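Local atomic coordinates of soluble lytic murein transglycosylase (Escherichia coli, PDB entry 1QSA), a protein that cleaves the glycosidic bonds between N-acetylmuramic acid and N-acetylglucosamine in peptidoglycan, forming a 1,6-anhydro bond in the muramic acid residue. Residues V201-R215 against M236-Q250. Residues are numbered along the deposited sequence; the frame is centred on the assembly and turned at random.
Sequences VLTFARTTGATDFTR and MIPSLAQAQQLNEDQ. With SO4 (sulfate ion), chain K; SO4 (sulfate ion), chain G.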
loop_
_atom_site.group_PDB
_atom_site.type_symbol
_atom_site.label_atom_id
_atom_site.label_comp_id
_atom_site.label_asym_id
_atom_site.label_seq_id
_atom_site.Cartn_x
_atom_site.Cartn_y
_atom_site.Cartn_z
ATOM N N VAL A 201 30.909 -5.325 -9.214
ATOM C CA VAL A 201 30.655 -4.126 -10.012
ATOM C C VAL A 201 31.853 -3.405 -10.633
ATOM O O VAL A 201 31.773 -2.970 -11.780
ATOM C CB VAL A 201 29.730 -3.107 -9.277
ATOM C CG1 VAL A 201 30.426 -2.504 -8.053
ATOM C CG2 VAL A 201 29.274 -2.021 -10.251
ATOM N N LEU A 202 32.961 -3.268 -9.902
ATOM C CA LEU A 202 34.113 -2.583 -10.484
ATOM C C LEU A 202 34.743 -3.433 -11.593
ATOM O O LEU A 202 35.161 -2.899 -12.628
ATOM C CB LEU A 202 35.140 -2.215 -9.411
ATOM C CG LEU A 202 36.295 -1.328 -9.892
ATOM C CD1 LEU A 202 35.775 -0.045 -10.542
ATOM C CD2 LEU A 202 37.197 -0.997 -8.709
ATOM N N THR A 203 34.773 -4.751 -11.390
ATOM C CA THR A 203 35.302 -5.678 -12.395
ATOM C C THR A 203 34.384 -5.607 -13.624
ATOM O O THR A 203 34.861 -5.507 -14.755
ATOM C CB THR A 203 35.344 -7.128 -11.861
ATOM O OG1 THR A 203 36.214 -7.187 -10.726
ATOM C CG2 THR A 203 35.860 -8.081 -12.920
ATOM N N PHE A 204 33.071 -5.603 -13.382
ATOM C CA PHE A 204 32.072 -5.508 -14.453
ATOM C C PHE A 204 32.312 -4.232 -15.272
ATOM O O PHE A 204 32.339 -4.269 -16.498
ATOM C CB PHE A 204 30.653 -5.490 -13.847
ATOM C CG PHE A 204 29.545 -5.256 -14.853
ATOM C CD1 PHE A 204 28.970 -6.329 -15.542
ATOM C CD2 PHE A 204 29.056 -3.966 -15.089
ATOM C CE1 PHE A 204 27.921 -6.120 -16.449
ATOM C CE2 PHE A 204 28.008 -3.743 -15.997
ATOM C CZ PHE A 204 27.438 -4.827 -16.678
ATOM N N ALA A 205 32.505 -3.114 -14.574
ATOM C CA ALA A 205 32.728 -1.811 -15.196
ATOM C C ALA A 205 34.017 -1.721 -16.020
ATOM O O ALA A 205 34.055 -1.058 -17.048
ATOM C CB ALA A 205 32.725 -0.725 -14.131
ATOM N N ARG A 206 35.068 -2.382 -15.549
ATOM C CA ARG A 206 36.353 -2.351 -16.237
ATOM C C ARG A 206 36.479 -3.340 -17.394
ATOM O O ARG A 206 37.188 -3.066 -18.362
ATOM C CB ARG A 206 37.487 -2.602 -15.239
ATOM C CG ARG A 206 37.666 -1.509 -14.211
ATOM C CD ARG A 206 38.673 -1.924 -13.161
ATOM N NE ARG A 206 39.102 -0.788 -12.354
ATOM C CZ ARG A 206 39.838 -0.889 -11.250
ATOM N NH1 ARG A 206 40.208 -2.081 -10.803
ATOM N NH2 ARG A 206 40.185 0.208 -10.584
ATOM N N THR A 207 35.795 -4.479 -17.297
ATOM C CA THR A 207 35.880 -5.504 -18.335
ATOM C C THR A 207 34.840 -5.440 -19.452
ATOM O O THR A 207 34.901 -6.231 -20.392
ATOM C CB THR A 207 35.883 -6.921 -17.736
ATOM O OG1 THR A 207 34.637 -7.171 -17.071
ATOM C CG2 THR A 207 37.035 -7.077 -16.754
ATOM N N THR A 208 33.871 -4.535 -19.332
ATOM C CA THR A 208 32.845 -4.370 -20.362
ATOM C C THR A 208 32.969 -2.962 -20.931
ATOM O O THR A 208 33.514 -2.060 -20.285
ATOM C CB THR A 208 31.390 -4.549 -19.810
ATOM O OG1 THR A 208 31.073 -3.479 -18.908
ATOM C CG2 THR A 208 31.222 -5.887 -19.106
ATOM N N GLY A 209 32.489 -2.773 -22.156
ATOM C CA GLY A 209 32.535 -1.462 -22.762
ATOM C C GLY A 209 31.491 -0.595 -22.097
ATOM O O GLY A 209 30.367 -1.047 -21.866
ATOM N N ALA A 210 31.888 0.621 -21.730
ATOM C CA ALA A 210 30.995 1.570 -21.083
ATOM C C ALA A 210 29.979 2.121 -22.077
ATOM O O ALA A 210 30.337 2.738 -23.087
ATOM C CB ALA A 210 31.802 2.710 -20.446
ATOM N N THR A 211 28.705 1.861 -21.799
ATOM C CA THR A 211 27.599 2.307 -22.637
ATOM C C THR A 211 26.474 2.708 -21.689
ATOM O O THR A 211 26.567 2.485 -20.478
ATOM C CB THR A 211 27.054 1.159 -23.532
ATOM O OG1 THR A 211 26.499 0.135 -22.697
ATOM C CG2 THR A 211 28.156 0.546 -24.393
ATOM N N ASP A 212 25.390 3.254 -22.231
ATOM C CA ASP A 212 24.268 3.641 -21.386
ATOM C C ASP A 212 23.781 2.404 -20.617
ATOM O O ASP A 212 23.443 2.481 -19.430
ATOM C CB ASP A 212 23.137 4.216 -22.226
ATOM C CG ASP A 212 22.032 4.803 -21.377
ATOM O OD1 ASP A 212 22.338 5.647 -20.501
ATOM O OD2 ASP A 212 20.861 4.411 -21.584
ATOM N N PHE A 213 23.806 1.253 -21.283
ATOM C CA PHE A 213 23.373 0.006 -20.655
ATOM C C PHE A 213 24.275 -0.420 -19.492
ATOM O O PHE A 213 23.789 -0.620 -18.368
ATOM C CB PHE A 213 23.304 -1.129 -21.693
ATOM C CG PHE A 213 22.962 -2.469 -21.097
ATOM C CD1 PHE A 213 21.654 -2.756 -20.710
ATOM C CD2 PHE A 213 23.951 -3.435 -20.890
ATOM C CE1 PHE A 213 21.335 -3.988 -20.122
ATOM C CE2 PHE A 213 23.646 -4.672 -20.303
ATOM C CZ PHE A 213 22.326 -4.948 -19.915
ATOM N N THR A 214 25.579 -0.562 -19.745
ATOM C CA THR A 214 26.484 -1.009 -18.692
ATOM C C THR A 214 26.625 -0.009 -17.548
ATOM O O THR A 214 26.857 -0.414 -16.405
ATOM C CB THR A 214 27.862 -1.418 -19.233
ATOM O OG1 THR A 214 28.438 -0.314 -19.936
ATOM C CG2 THR A 214 27.732 -2.624 -20.165
ATOM N N ARG A 215 26.412 1.278 -17.839
ATOM C CA ARG A 215 26.497 2.299 -16.797
ATOM C C ARG A 215 25.283 2.168 -15.878
ATOM O O ARG A 215 25.416 2.205 -14.657
ATOM C CB ARG A 215 26.572 3.702 -17.407
ATOM C CG ARG A 215 27.933 4.001 -18.021
ATOM C CD ARG A 215 27.929 5.308 -18.791
ATOM N NE ARG A 215 29.199 5.497 -19.489
ATOM C CZ ARG A 215 29.316 5.775 -20.785
ATOM N NH1 ARG A 215 28.234 5.888 -21.552
ATOM N NH2 ARG A 215 30.523 5.931 -21.321
ATOM N N MET A 236 34.945 3.634 -3.743
ATOM C CA MET A 236 34.944 3.116 -5.108
ATOM C C MET A 236 34.565 4.123 -6.199
ATOM O O MET A 236 34.862 3.900 -7.378
ATOM C CB MET A 236 33.980 1.930 -5.193
ATOM C CG MET A 236 33.986 1.213 -6.526
ATOM S SD MET A 236 32.615 0.050 -6.669
ATOM C CE MET A 236 32.913 -1.015 -5.274
ATOM N N ILE A 237 33.924 5.227 -5.823
ATOM C CA ILE A 237 33.474 6.189 -6.814
ATOM C C ILE A 237 34.517 6.639 -7.845
ATOM O O ILE A 237 34.239 6.625 -9.047
ATOM C CB ILE A 237 32.740 7.393 -6.173
ATOM C CG1 ILE A 237 31.448 6.915 -5.504
ATOM C CG2 ILE A 237 32.417 8.448 -7.229
ATOM C CD1 ILE A 237 30.635 8.024 -4.834
ATOM N N PRO A 238 35.728 7.033 -7.403
ATOM C CA PRO A 238 36.705 7.458 -8.415
ATOM C C PRO A 238 37.026 6.372 -9.444
ATOM O O PRO A 238 37.034 6.645 -10.648
ATOM C CB PRO A 238 37.931 7.841 -7.578
ATOM C CG PRO A 238 37.326 8.349 -6.308
ATOM C CD PRO A 238 36.198 7.351 -6.042
ATOM N N SER A 239 37.257 5.147 -8.976
ATOM C CA SER A 239 37.574 4.030 -9.864
ATOM C C SER A 239 36.429 3.708 -10.817
ATOM O O SER A 239 36.659 3.415 -11.993
ATOM C CB SER A 239 37.924 2.784 -9.060
ATOM O OG SER A 239 39.172 2.933 -8.407
ATOM N N LEU A 240 35.197 3.752 -10.310
ATOM C CA LEU A 240 34.026 3.464 -11.139
ATOM C C LEU A 240 33.810 4.561 -12.183
ATOM O O LEU A 240 33.549 4.274 -13.351
ATOM C CB LEU A 240 32.777 3.295 -10.262
ATOM C CG LEU A 240 31.492 2.826 -10.953
ATOM C CD1 LEU A 240 31.740 1.556 -11.769
ATOM C CD2 LEU A 240 30.429 2.583 -9.889
ATOM N N ALA A 241 33.953 5.816 -11.765
ATOM C CA ALA A 241 33.780 6.947 -12.669
ATOM C C ALA A 241 34.808 6.890 -13.798
ATOM O O ALA A 241 34.486 7.158 -14.952
ATOM C CB ALA A 241 33.892 8.271 -11.907
ATOM N N GLN A 242 36.030 6.487 -13.462
ATOM C CA GLN A 242 37.099 6.383 -14.452
ATOM C C GLN A 242 36.897 5.186 -15.395
ATOM O O GLN A 242 37.109 5.303 -16.599
ATOM C CB GLN A 242 38.458 6.295 -13.755
ATOM C CG GLN A 242 39.653 6.265 -14.700
ATOM C CD GLN A 242 40.317 4.904 -14.739
ATOM O OE1 GLN A 242 39.854 3.991 -15.427
ATOM N NE2 GLN A 242 41.399 4.750 -13.980
ATOM N N ALA A 243 36.472 4.051 -14.845
ATOM C CA ALA A 243 36.239 2.842 -15.645
ATOM C C ALA A 243 35.139 3.003 -16.700
ATOM O O ALA A 243 35.203 2.383 -17.770
ATOM C CB ALA A 243 35.920 1.664 -14.738
ATOM N N GLN A 244 34.136 3.829 -16.408
ATOM C CA GLN A 244 33.035 4.036 -17.348
ATOM C C GLN A 244 32.925 5.442 -17.915
ATOM O O GLN A 244 31.927 5.771 -18.561
ATOM C CB GLN A 244 31.703 3.621 -16.713
ATOM C CG GLN A 244 31.668 2.161 -16.331
ATOM C CD GLN A 244 30.291 1.724 -15.868
ATOM O OE1 GLN A 244 29.675 2.382 -15.026
ATOM N NE2 GLN A 244 29.810 0.603 -16.402
ATOM N N GLN A 245 33.959 6.257 -17.693
ATOM C CA GLN A 245 34.006 7.642 -18.177
ATOM C C GLN A 245 32.705 8.370 -17.858
ATOM O O GLN A 245 32.133 9.045 -18.708
ATOM C CB GLN A 245 34.272 7.685 -19.693
ATOM C CG GLN A 245 35.326 6.690 -20.208
ATOM C CD GLN A 245 34.703 5.423 -20.826
ATOM O OE1 GLN A 245 33.743 5.498 -21.599
ATOM N NE2 GLN A 245 35.252 4.261 -20.482
ATOM N N LEU A 246 32.237 8.235 -16.620
ATOM C CA LEU A 246 30.983 8.855 -16.214
ATOM C C LEU A 246 30.969 10.378 -16.267
ATOM O O LEU A 246 31.971 11.031 -15.950
ATOM C CB LEU A 246 30.592 8.381 -14.814
ATOM C CG LEU A 246 30.448 6.873 -14.609
ATOM C CD1 LEU A 246 30.048 6.615 -13.172
ATOM C CD2 LEU A 246 29.427 6.271 -15.565
ATOM N N ASN A 247 29.839 10.936 -16.694
ATOM C CA ASN A 247 29.689 12.380 -16.763
ATOM C C ASN A 247 29.331 12.907 -15.373
ATOM O O ASN A 247 29.174 12.117 -14.430
ATOM C CB ASN A 247 28.651 12.794 -17.821
ATOM C CG ASN A 247 27.250 12.279 -17.527
ATOM O OD1 ASN A 247 26.809 12.247 -16.383
ATOM N ND2 ASN A 247 26.527 11.912 -18.580
ATOM N N GLU A 248 29.204 14.226 -15.247
ATOM C CA GLU A 248 28.886 14.841 -13.960
ATOM C C GLU A 248 27.586 14.365 -13.314
ATOM O O GLU A 248 27.547 14.136 -12.108
ATOM C CB GLU A 248 28.901 16.368 -14.065
ATOM C CG GLU A 248 30.273 16.952 -14.401
ATOM C CD GLU A 248 31.370 16.504 -13.441
ATOM O OE1 GLU A 248 31.140 16.531 -12.210
ATOM O OE2 GLU A 248 32.466 16.131 -13.920
ATOM N N ASP A 249 26.530 14.213 -14.109
ATOM C CA ASP A 249 25.248 13.746 -13.587
ATOM C C ASP A 249 25.351 12.317 -13.053
ATOM O O ASP A 249 24.836 12.004 -11.979
ATOM C CB ASP A 249 24.167 13.813 -14.670
ATOM C CG ASP A 249 23.659 15.229 -14.914
ATOM O OD1 ASP A 249 24.096 16.168 -14.211
ATOM O OD2 ASP A 249 22.804 15.400 -15.810
ATOM N N GLN A 250 26.044 11.465 -13.799
ATOM C CA GLN A 250 26.227 10.072 -13.419
ATOM C C GLN A 250 27.055 9.951 -12.136
ATOM O O GLN A 250 26.720 9.164 -11.256
ATOM C CB GLN A 250 26.849 9.298 -14.587
ATOM C CG GLN A 250 25.907 9.223 -15.792
ATOM C CD GLN A 250 26.577 8.729 -17.061
ATOM O OE1 GLN A 250 27.768 8.940 -17.274
ATOM N NE2 GLN A 250 25.802 8.077 -17.920
HETATM S S SO4 K . 30.118 16.480 -18.120
HETATM O O1 SO4 K . 30.545 17.897 -18.078
HETATM O O2 SO4 K . 31.159 15.633 -17.503
HETATM O O3 SO4 K . 28.849 16.328 -17.383
HETATM O O4 SO4 K . 29.918 16.068 -19.527
HETATM S S SO4 G . 35.467 1.377 -22.941
HETATM O O1 SO4 G . 36.122 0.070 -22.760
HETATM O O2 SO4 G . 34.641 1.353 -24.163
HETATM O O3 SO4 G . 34.609 1.663 -21.773
HETATM O O4 SO4 G . 36.497 2.430 -23.062
HETATM O O HOH W 1 31.530 -0.609 -18.400
HETATM O O HOH W 2 39.090 2.174 -12.734
HETATM O O HOH W 3 23.306 6.703 -17.789
HETATM O O HOH W 4 27.587 3.600 -13.510
HETATM O O HOH W 5 25.600 6.896 -20.861
#
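V201, L202 and A205 of helix 201-207 pack on M236, L240 and A243 of helix 230-243, and the turns that follow are pinned by polar bonds, away from the predicted active-site residue. The axes of 201-207 and 236-243 run nearly parallel, 22° apart, and approach to 9.1 Å. V201 CG1 meets M236 SD at 3.6 Å, and L240 CD1 presses tightly on A205 CB. L202 CD2 lies over one face of the R206 guanidinium, whose NE reaches S239 O and, weakly, Q242 OE1 through a water at its edge. Each helix is followed, after a short turn, by another, 212-228 and 248-260, and the successive helices pack in layers, consistent with the alpha-superhelix of Slt70. Each of these following helices starts with a capping box, T211 with T214 and N247 with Q250. Q244, just past the end of helix 230-243, reaches across to the start of helix 212-228: its NE2 donates to T214 O (3.1 Å) from above the carbonyl plane and to a water held by A205 O and T208 OG1. In return, R215 grips Q244 O side-on with NE (2.9 Å) and NH2 (3.1 Å), the oxygen lying at the edge of the guanidinium; NH2 adds a weak bond to Q245 OE1. The R215 chain, extended from CG to NE (chi3 -174°), lays CG and CD along L246 CD2, while A210 C and T211 N cover one guanidinium face. A leucine at R215 would probably leave Q244 O without its two donors and the 244-246 turn less firmly tied to helix 212-228. A sulfate, probably from the crystallisation liquor, accepts from both A210 N and Q245 NE2.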